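Uly1 (Catenovulum maritimum, PDB 7DRQ) probably cleaves the algal polysaccharide ulvan by beta-elimination, as a calcium-binding lyase of polysaccharide lyase family 24 with a beta-propeller fold. Local coordinates at residues A[65-76]-A[88-96]; A[217-228]-A[259-267]. All coordinates share one frame; numbering follows the deposited sequence.

Contact 1. Residues A[65-76]-A[88-96]; sequences YRGGILDRHVML and TIEFPHQHT
The His73 imidazole lies sandwiched between two side chains of residues 88-96. Gln94 CG sits squarely over one face, 3.6 Å from the ring centroid, and Glu90 OE2 hangs over the opposite face. In the ring plane, ND1 donates to Phe91 O at 2.8 Å, which fixes the ring's rotation; with CG anti to the carbonyl carbon (chi1 -81°), the imidazole swings toward the corner at Pro92. Gln94 runs alongside His73 in the same direction, its amide nearly parallel to the ring, and spends its NE2 on Asp71 O at 2.9 Å, within the carbonyl plane. Glutamine suits this place because its methylenes cover the ring while its end still reaches a backbone acceptor.

Glu90 also turns to Arg66, whose NH1 meets OE1 at 3.2 Å from above the carboxylate plane, the two flat groups standing 76° apart. Asp71 faces the edge of the same guanidinium, so one arginine is shared by two acids, probably easing their mutual repulsion. Arg72, bent at chi3 (-48°), divides its donors: NE reaches His95 O at 2.9 Å and NH1 reaches Ile69 O. A leucine here has no such donors, and the carbonyls of His95 and Ile69 would probably lose their mates, with the backbone bond from His95 N to Arg72 O left to tie the loop. His95 CB packs over the Tyr65 ring face, while its imidazole is held by Asp127 and the backbone of Glu106.

On the other face of the sheet, Val74 and Leu76 meet Phe91. Pairing slips by two residues between His73–Gln94 and Met75–Glu90, a beta bulge at the corner round Pro92, in an antiparallel hairpin that forms the last two strands of a four-stranded meander, as in a propeller blade.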
# COMPACT_ATOMS: atom_id res chain seq x y z
N TYR A 65 1.08 12.85 -7.09
CA TYR A 65 0.48 13.57 -8.20
C TYR A 65 0.52 15.06 -7.89
O TYR A 65 0.31 15.47 -6.75
CB TYR A 65 -0.97 13.14 -8.41
CG TYR A 65 -1.15 11.74 -8.90
CD1 TYR A 65 -0.99 11.43 -10.25
CD2 TYR A 65 -1.52 10.72 -8.02
CE1 TYR A 65 -1.17 10.14 -10.70
CE2 TYR A 65 -1.70 9.43 -8.47
CZ TYR A 65 -1.53 9.15 -9.81
OH TYR A 65 -1.72 7.86 -10.23
N ARG A 66 0.74 15.87 -8.93
CA ARG A 66 0.81 17.33 -8.79
C ARG A 66 -0.54 17.97 -9.12
O ARG A 66 -1.21 17.57 -10.08
CB ARG A 66 1.89 17.90 -9.71
CG ARG A 66 2.07 19.41 -9.57
CD ARG A 66 3.21 19.92 -10.45
NE ARG A 66 2.86 19.74 -11.85
CZ ARG A 66 3.73 19.76 -12.85
NH1 ARG A 66 5.02 19.97 -12.62
NH2 ARG A 66 3.29 19.58 -14.09
N GLY A 67 -0.94 18.97 -8.32
CA GLY A 67 -2.19 19.67 -8.58
C GLY A 67 -1.99 20.84 -9.53
O GLY A 67 -0.87 21.20 -9.89
N GLY A 68 -3.11 21.44 -9.95
CA GLY A 68 -4.45 21.01 -9.57
C GLY A 68 -5.15 20.08 -10.55
O GLY A 68 -4.51 19.25 -11.19
N ILE A 69 -6.47 20.25 -10.65
CA ILE A 69 -7.32 19.31 -11.40
C ILE A 69 -6.93 19.25 -12.87
O ILE A 69 -7.16 18.23 -13.53
CB ILE A 69 -8.80 19.69 -11.22
CG1 ILE A 69 -9.73 18.64 -11.82
CG2 ILE A 69 -9.08 21.06 -11.84
CD1 ILE A 69 -11.20 18.89 -11.51
N LEU A 70 -6.33 20.31 -13.41
CA LEU A 70 -5.95 20.32 -14.82
C LEU A 70 -4.53 19.84 -15.06
O LEU A 70 -4.09 19.78 -16.21
CB LEU A 70 -6.13 21.73 -15.40
CG LEU A 70 -7.56 22.29 -15.38
CD1 LEU A 70 -7.64 23.59 -16.17
CD2 LEU A 70 -8.58 21.25 -15.88
N ASP A 71 -3.81 19.48 -14.00
CA ASP A 71 -2.41 19.07 -14.09
C ASP A 71 -2.34 17.56 -13.87
O ASP A 71 -2.37 16.79 -14.83
CB ASP A 71 -1.59 19.85 -13.06
CG ASP A 71 -0.09 19.68 -13.25
OD1 ASP A 71 0.39 18.53 -13.27
OD2 ASP A 71 0.61 20.70 -13.34
N ARG A 72 -2.29 17.15 -12.60
CA ARG A 72 -2.41 15.75 -12.19
C ARG A 72 -1.21 14.90 -12.61
O ARG A 72 -1.31 13.67 -12.65
CB ARG A 72 -3.71 15.10 -12.71
CG ARG A 72 -4.96 15.98 -12.58
CD ARG A 72 -6.20 15.27 -13.15
NE ARG A 72 -5.97 14.68 -14.48
CZ ARG A 72 -6.06 15.35 -15.63
NH1 ARG A 72 -6.37 16.64 -15.64
NH2 ARG A 72 -5.84 14.73 -16.78
N HIS A 73 -0.06 15.51 -12.89
CA HIS A 73 1.06 14.72 -13.41
C HIS A 73 1.68 13.86 -12.33
O HIS A 73 1.72 14.23 -11.15
CB HIS A 73 2.13 15.63 -14.01
CG HIS A 73 1.83 16.09 -15.40
ND1 HIS A 73 2.24 15.39 -16.51
CD2 HIS A 73 1.16 17.17 -15.86
CE1 HIS A 73 1.83 16.02 -17.60
NE2 HIS A 73 1.17 17.10 -17.23
N VAL A 74 2.17 12.70 -12.75
CA VAL A 74 2.93 11.80 -11.88
C VAL A 74 4.30 12.42 -11.60
O VAL A 74 5.04 12.77 -12.53
CB VAL A 74 3.07 10.42 -12.54
CG1 VAL A 74 4.12 9.58 -11.83
CG2 VAL A 74 1.71 9.70 -12.58
N MSE A 75 4.65 12.54 -10.32
CA MSE A 75 5.93 13.13 -9.93
C MSE A 75 6.78 12.18 -9.10
O MSE A 75 6.25 11.39 -8.33
CB MSE A 75 5.74 14.41 -9.11
CG MSE A 75 4.62 15.33 -9.58
SE MSE A 75 5.03 16.18 -11.28
CE MSE A 75 6.65 17.18 -10.81
N LEU A 76 8.10 12.30 -9.24
CA LEU A 76 9.05 11.54 -8.44
C LEU A 76 10.09 12.50 -7.89
O LEU A 76 10.79 13.15 -8.67
CB LEU A 76 9.71 10.42 -9.27
CG LEU A 76 10.87 9.73 -8.54
CD1 LEU A 76 10.37 9.04 -7.27
CD2 LEU A 76 11.59 8.74 -9.46
N THR A 88 13.21 16.82 -8.57
CA THR A 88 11.95 16.18 -8.93
C THR A 88 11.88 15.95 -10.43
O THR A 88 12.39 16.76 -11.22
CB THR A 88 10.77 17.05 -8.43
OG1 THR A 88 10.78 17.05 -7.00
CG2 THR A 88 9.43 16.50 -8.90
N ILE A 89 11.25 14.84 -10.82
CA ILE A 89 11.03 14.50 -12.22
C ILE A 89 9.53 14.52 -12.47
O ILE A 89 8.77 13.91 -11.71
CB ILE A 89 11.60 13.12 -12.57
CG1 ILE A 89 13.13 13.08 -12.42
CG2 ILE A 89 11.18 12.73 -13.99
CD1 ILE A 89 13.73 11.68 -12.66
N GLU A 90 9.11 15.21 -13.52
CA GLU A 90 7.72 15.19 -13.96
C GLU A 90 7.55 14.16 -15.06
O GLU A 90 8.24 14.20 -16.08
CB GLU A 90 7.29 16.57 -14.46
CG GLU A 90 5.88 16.59 -15.02
CD GLU A 90 5.56 17.87 -15.76
OE1 GLU A 90 6.18 18.90 -15.45
OE2 GLU A 90 4.69 17.84 -16.65
N PHE A 91 6.62 13.25 -14.86
CA PHE A 91 6.30 12.24 -15.86
C PHE A 91 5.11 12.69 -16.70
O PHE A 91 4.25 13.43 -16.22
CB PHE A 91 5.99 10.89 -15.21
CG PHE A 91 7.23 10.13 -14.81
CD1 PHE A 91 7.86 10.40 -13.61
CD2 PHE A 91 7.78 9.18 -15.66
CE1 PHE A 91 9.02 9.73 -13.26
CE2 PHE A 91 8.95 8.50 -15.31
CZ PHE A 91 9.56 8.77 -14.11
N PRO A 92 5.06 12.28 -17.97
CA PRO A 92 3.97 12.74 -18.84
C PRO A 92 2.60 12.28 -18.38
O PRO A 92 1.61 12.98 -18.62
CB PRO A 92 4.33 12.14 -20.21
CG PRO A 92 5.80 11.90 -20.16
CD PRO A 92 6.16 11.64 -18.72
N HIS A 93 2.50 11.11 -17.74
CA HIS A 93 1.19 10.58 -17.39
C HIS A 93 0.47 11.47 -16.38
O HIS A 93 1.07 11.96 -15.43
CB HIS A 93 1.31 9.19 -16.79
CG HIS A 93 -0.01 8.54 -16.53
ND1 HIS A 93 -0.80 8.04 -17.55
CD2 HIS A 93 -0.70 8.33 -15.39
CE1 HIS A 93 -1.91 7.53 -17.03
NE2 HIS A 93 -1.87 7.70 -15.72
N GLN A 94 -0.85 11.60 -16.55
CA GLN A 94 -1.70 12.35 -15.63
C GLN A 94 -2.74 11.42 -15.05
O GLN A 94 -3.24 10.54 -15.75
CB GLN A 94 -2.40 13.53 -16.33
CG GLN A 94 -1.45 14.56 -16.94
CD GLN A 94 -2.12 15.38 -18.02
OE1 GLN A 94 -2.26 14.92 -19.16
NE2 GLN A 94 -2.56 16.58 -17.67
N HIS A 95 -3.05 11.61 -13.76
CA HIS A 95 -4.07 10.81 -13.09
C HIS A 95 -5.34 10.73 -13.94
O HIS A 95 -5.89 11.75 -14.34
CB HIS A 95 -4.38 11.44 -11.72
CG HIS A 95 -5.42 10.71 -10.92
ND1 HIS A 95 -5.39 9.35 -10.72
CD2 HIS A 95 -6.49 11.17 -10.23
CE1 HIS A 95 -6.42 9.00 -9.96
NE2 HIS A 95 -7.10 10.09 -9.65
N THR A 96 -5.79 9.50 -14.24
CA THR A 96 -6.96 9.32 -15.08
C THR A 96 -8.25 9.19 -14.27
O THR A 96 -9.31 8.97 -14.86
CB THR A 96 -6.77 8.10 -16.01
OG1 THR A 96 -6.51 6.92 -15.24
CG2 THR A 96 -5.62 8.36 -16.96

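Contact 2. Residues A[217-228]-A[259-267]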
# COMPACT_ATOMS: atom_id res chain seq x y z
N HIS A 217 4.09 -7.08 -4.94
CA HIS A 217 2.82 -7.79 -4.94
C HIS A 217 1.67 -6.85 -5.26
O HIS A 217 1.74 -5.64 -5.01
CB HIS A 217 2.56 -8.57 -3.63
CG HIS A 217 2.17 -7.73 -2.45
ND1 HIS A 217 2.98 -6.73 -1.94
CD2 HIS A 217 1.10 -7.79 -1.63
CE1 HIS A 217 2.40 -6.19 -0.88
NE2 HIS A 217 1.26 -6.82 -0.67
N MSE A 218 0.63 -7.42 -5.86
CA MSE A 218 -0.58 -6.70 -6.23
C MSE A 218 -1.77 -7.62 -6.01
O MSE A 218 -1.61 -8.84 -5.88
CB MSE A 218 -0.54 -6.20 -7.69
CG MSE A 218 0.63 -5.25 -7.99
SE MSE A 218 0.49 -4.43 -9.76
CE MSE A 218 -0.98 -3.22 -9.38
N ARG A 219 -2.95 -7.04 -5.99
CA ARG A 219 -4.18 -7.81 -5.92
C ARG A 219 -4.74 -7.95 -7.32
O ARG A 219 -4.73 -6.98 -8.10
CB ARG A 219 -5.21 -7.14 -5.01
CG ARG A 219 -4.81 -7.13 -3.55
CD ARG A 219 -5.90 -6.56 -2.67
NE ARG A 219 -5.35 -6.06 -1.42
CZ ARG A 219 -6.05 -5.38 -0.52
NH1 ARG A 219 -7.33 -5.11 -0.73
NH2 ARG A 219 -5.46 -4.97 0.60
N GLN A 220 -5.17 -9.15 -7.67
CA GLN A 220 -5.75 -9.39 -8.98
C GLN A 220 -7.18 -9.87 -8.83
O GLN A 220 -7.47 -10.71 -7.98
CB GLN A 220 -4.95 -10.42 -9.77
CG GLN A 220 -5.35 -10.44 -11.25
CD GLN A 220 -4.46 -11.33 -12.09
OE1 GLN A 220 -3.97 -12.36 -11.63
NE2 GLN A 220 -4.26 -10.95 -13.35
N GLY A 221 -8.06 -9.33 -9.66
CA GLY A 221 -9.43 -9.80 -9.70
C GLY A 221 -10.41 -8.79 -9.16
O GLY A 221 -10.29 -7.59 -9.42
N SER A 222 -11.39 -9.25 -8.39
CA SER A 222 -12.48 -8.42 -7.90
C SER A 222 -12.69 -8.69 -6.42
O SER A 222 -12.09 -9.59 -5.84
CB SER A 222 -13.77 -8.70 -8.68
OG SER A 222 -14.29 -9.95 -8.26
N SER A 223 -13.62 -7.92 -5.83
CA SER A 223 -14.01 -8.17 -4.44
C SER A 223 -14.80 -9.46 -4.26
O SER A 223 -15.03 -9.86 -3.11
CB SER A 223 -14.83 -6.98 -3.93
OG SER A 223 -16.09 -6.95 -4.58
N HIS A 224 -15.22 -10.13 -5.34
CA HIS A 224 -15.86 -11.44 -5.23
C HIS A 224 -14.94 -12.59 -5.60
O HIS A 224 -15.26 -13.74 -5.29
CB HIS A 224 -17.11 -11.50 -6.12
CG HIS A 224 -18.18 -10.56 -5.68
ND1 HIS A 224 -19.22 -10.95 -4.85
CD2 HIS A 224 -18.38 -9.25 -5.95
CE1 HIS A 224 -20.00 -9.91 -4.63
NE2 HIS A 224 -19.52 -8.87 -5.29
N ASP A 225 -13.79 -12.31 -6.22
CA ASP A 225 -12.89 -13.35 -6.72
C ASP A 225 -11.54 -12.66 -6.90
O ASP A 225 -11.27 -12.08 -7.95
CB ASP A 225 -13.40 -13.94 -8.02
CG ASP A 225 -12.63 -15.18 -8.47
OD1 ASP A 225 -11.95 -15.82 -7.63
OD2 ASP A 225 -12.71 -15.53 -9.67
N GLY A 226 -10.72 -12.70 -5.85
CA GLY A 226 -9.49 -11.93 -5.84
C GLY A 226 -8.34 -12.72 -5.25
O GLY A 226 -8.51 -13.55 -4.36
N ARG A 227 -7.13 -12.43 -5.74
CA ARG A 227 -5.93 -13.08 -5.25
C ARG A 227 -4.82 -12.04 -5.10
O ARG A 227 -4.89 -10.95 -5.66
CB ARG A 227 -5.45 -14.21 -6.18
CG ARG A 227 -5.11 -13.77 -7.60
CD ARG A 227 -4.38 -14.90 -8.35
NE ARG A 227 -4.22 -14.60 -9.77
CZ ARG A 227 -4.26 -15.51 -10.73
NH1 ARG A 227 -4.45 -16.79 -10.43
NH2 ARG A 227 -4.10 -15.15 -12.00
N VAL A 228 -3.82 -12.40 -4.31
CA VAL A 228 -2.55 -11.68 -4.27
C VAL A 228 -1.58 -12.40 -5.20
O VAL A 228 -1.43 -13.63 -5.12
CB VAL A 228 -2.00 -11.59 -2.84
CG1 VAL A 228 -0.54 -11.12 -2.86
CG2 VAL A 228 -2.85 -10.61 -2.02
N ASN A 259 -16.00 -18.87 -4.19
CA ASN A 259 -14.95 -17.90 -4.46
C ASN A 259 -14.80 -16.94 -3.28
O ASN A 259 -15.74 -16.71 -2.53
CB ASN A 259 -15.27 -17.10 -5.73
CG ASN A 259 -15.19 -17.93 -6.99
OD1 ASN A 259 -14.68 -19.06 -7.00
ND2 ASN A 259 -15.70 -17.37 -8.08
N TRP A 260 -13.61 -16.36 -3.13
CA TRP A 260 -13.40 -15.34 -2.11
C TRP A 260 -12.37 -14.34 -2.62
O TRP A 260 -11.76 -14.53 -3.67
CB TRP A 260 -12.95 -15.96 -0.77
CG TRP A 260 -11.74 -16.87 -0.82
CD1 TRP A 260 -11.68 -18.15 -1.32
CD2 TRP A 260 -10.42 -16.57 -0.35
NE1 TRP A 260 -10.41 -18.65 -1.17
CE2 TRP A 260 -9.61 -17.70 -0.59
CE3 TRP A 260 -9.84 -15.45 0.26
CZ2 TRP A 260 -8.26 -17.75 -0.23
CZ3 TRP A 260 -8.49 -15.50 0.59
CH2 TRP A 260 -7.72 -16.64 0.34
N SER A 261 -12.21 -13.24 -1.87
CA SER A 261 -11.24 -12.20 -2.19
C SER A 261 -10.41 -11.90 -0.94
O SER A 261 -10.83 -12.16 0.19
CB SER A 261 -11.94 -10.92 -2.68
OG SER A 261 -10.99 -10.05 -3.29
N ILE A 262 -9.23 -11.33 -1.15
CA ILE A 262 -8.20 -11.29 -0.13
C ILE A 262 -7.83 -9.84 0.15
O ILE A 262 -7.59 -9.06 -0.78
CB ILE A 262 -6.98 -12.13 -0.54
CG1 ILE A 262 -5.85 -12.04 0.50
CG2 ILE A 262 -6.49 -11.75 -1.96
CD1 ILE A 262 -4.81 -13.14 0.32
N TYR A 263 -7.84 -9.47 1.43
CA TYR A 263 -7.65 -8.09 1.88
C TYR A 263 -6.48 -8.10 2.86
O TYR A 263 -6.65 -8.41 4.04
CB TYR A 263 -8.93 -7.54 2.53
CG TYR A 263 -10.00 -7.27 1.51
CD1 TYR A 263 -10.75 -8.31 0.97
CD2 TYR A 263 -10.25 -5.97 1.07
CE1 TYR A 263 -11.72 -8.06 0.02
CE2 TYR A 263 -11.22 -5.72 0.11
CZ TYR A 263 -11.95 -6.77 -0.40
OH TYR A 263 -12.90 -6.53 -1.35
N GLY A 264 -5.29 -7.76 2.37
CA GLY A 264 -4.13 -7.81 3.23
C GLY A 264 -2.90 -7.34 2.49
O GLY A 264 -2.99 -6.72 1.42
N LYS A 265 -1.74 -7.64 3.06
CA LYS A 265 -0.50 -7.14 2.51
C LYS A 265 0.62 -8.12 2.81
O LYS A 265 0.69 -8.67 3.91
CB LYS A 265 -0.15 -5.76 3.08
CG LYS A 265 0.96 -5.05 2.32
CD LYS A 265 0.99 -3.56 2.62
CE LYS A 265 -0.37 -2.93 2.45
NZ LYS A 265 -0.29 -1.46 2.72
N MSE A 266 1.47 -8.35 1.81
CA MSE A 266 2.70 -9.08 1.99
C MSE A 266 3.77 -8.10 2.43
O MSE A 266 3.77 -6.94 2.00
CB MSE A 266 3.15 -9.78 0.70
CG MSE A 266 2.11 -10.70 0.13
SE MSE A 266 2.84 -11.59 -1.47
CE MSE A 266 4.58 -11.82 -0.96
N LYS A 267 4.66 -8.56 3.31
CA LYS A 267 5.78 -7.76 3.76
C LYS A 267 6.98 -8.65 3.93
O LYS A 267 6.86 -9.87 4.11
CB LYS A 267 5.51 -7.07 5.11
CG LYS A 267 4.28 -6.18 5.14
CD LYS A 267 4.11 -5.61 6.55
CE LYS A 267 2.76 -4.93 6.70
NZ LYS A 267 2.69 -4.10 7.96
O HOH W 1 -2.72 -6.57 -1.24
O HOH W 2 -16.96 -14.12 -3.08
O HOH W 3 -17.13 -14.80 -7.84
O HOH W 4 -11.76 -17.37 -5.32
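Arg219 lays its guanidinium face over the backbone of residues 262-264 and directs two donors to Gly264 O. NH2 bonds this carbonyl directly at 3.1 Å, tilted from the guanidinium plane, while NE reaches it through water 1, 2.7 Å from both NE and Gly264 O. The extended chain lets an arginine reach across where strands 217-220 and 261-267, 7.9 Å apart at their axes, share no backbone bond. Only at Gly226 does the backbone bond across, N to Trp260 O at 3.0 Å; glycine fits, since a side chain would run into Ser261 OG. Strands 214-220 and 225-234 belong to one four-stranded meander and 261-269 to the next sheet, an arrangement consistent with neighbouring blades of a propeller.

Ser261 OG lies 2.8 Å from Ser222 O. Beyond it, water 3 joins Asn259 ND2 to His224 O, weakly at the latter, and water 4 accepts from Trp260 N and lies 2.8 Å from Asp225 OD1. Asp225 and Asn259 stack their flat ends, each OD1 receiving a loop amide, from Gly250 and Gly252 respectively. Toward the other end, His217 takes Met266 CB over its ring, 3.7 Å from the centroid, and its ND1 is satisfied by Thr205 O.

Contact 1 and contact 2 lie in series along the chain, within the same BNR-repeat, propeller-type region, with centres 28 Å apart and nearest atoms about 11 Å apart, so they do not touch. They differ in kind: strands 73-76 and 88-91 pair as neighbours in one sheet, whereas 217-228 and 259-267 bring separate sheets together. Each lies near a calcium site without supplying a ligand. In contact 1 the His93 side chain is about 9 Å from a calcium ion and is hydrogen-bonded to Lys185 NZ, a residue of the site formed with Asp173 and Asp183. In contact 2 the Trp260 side chain is about 8 Å from that of Leu283, which binds a second calcium ion with Asp285 and Phe287.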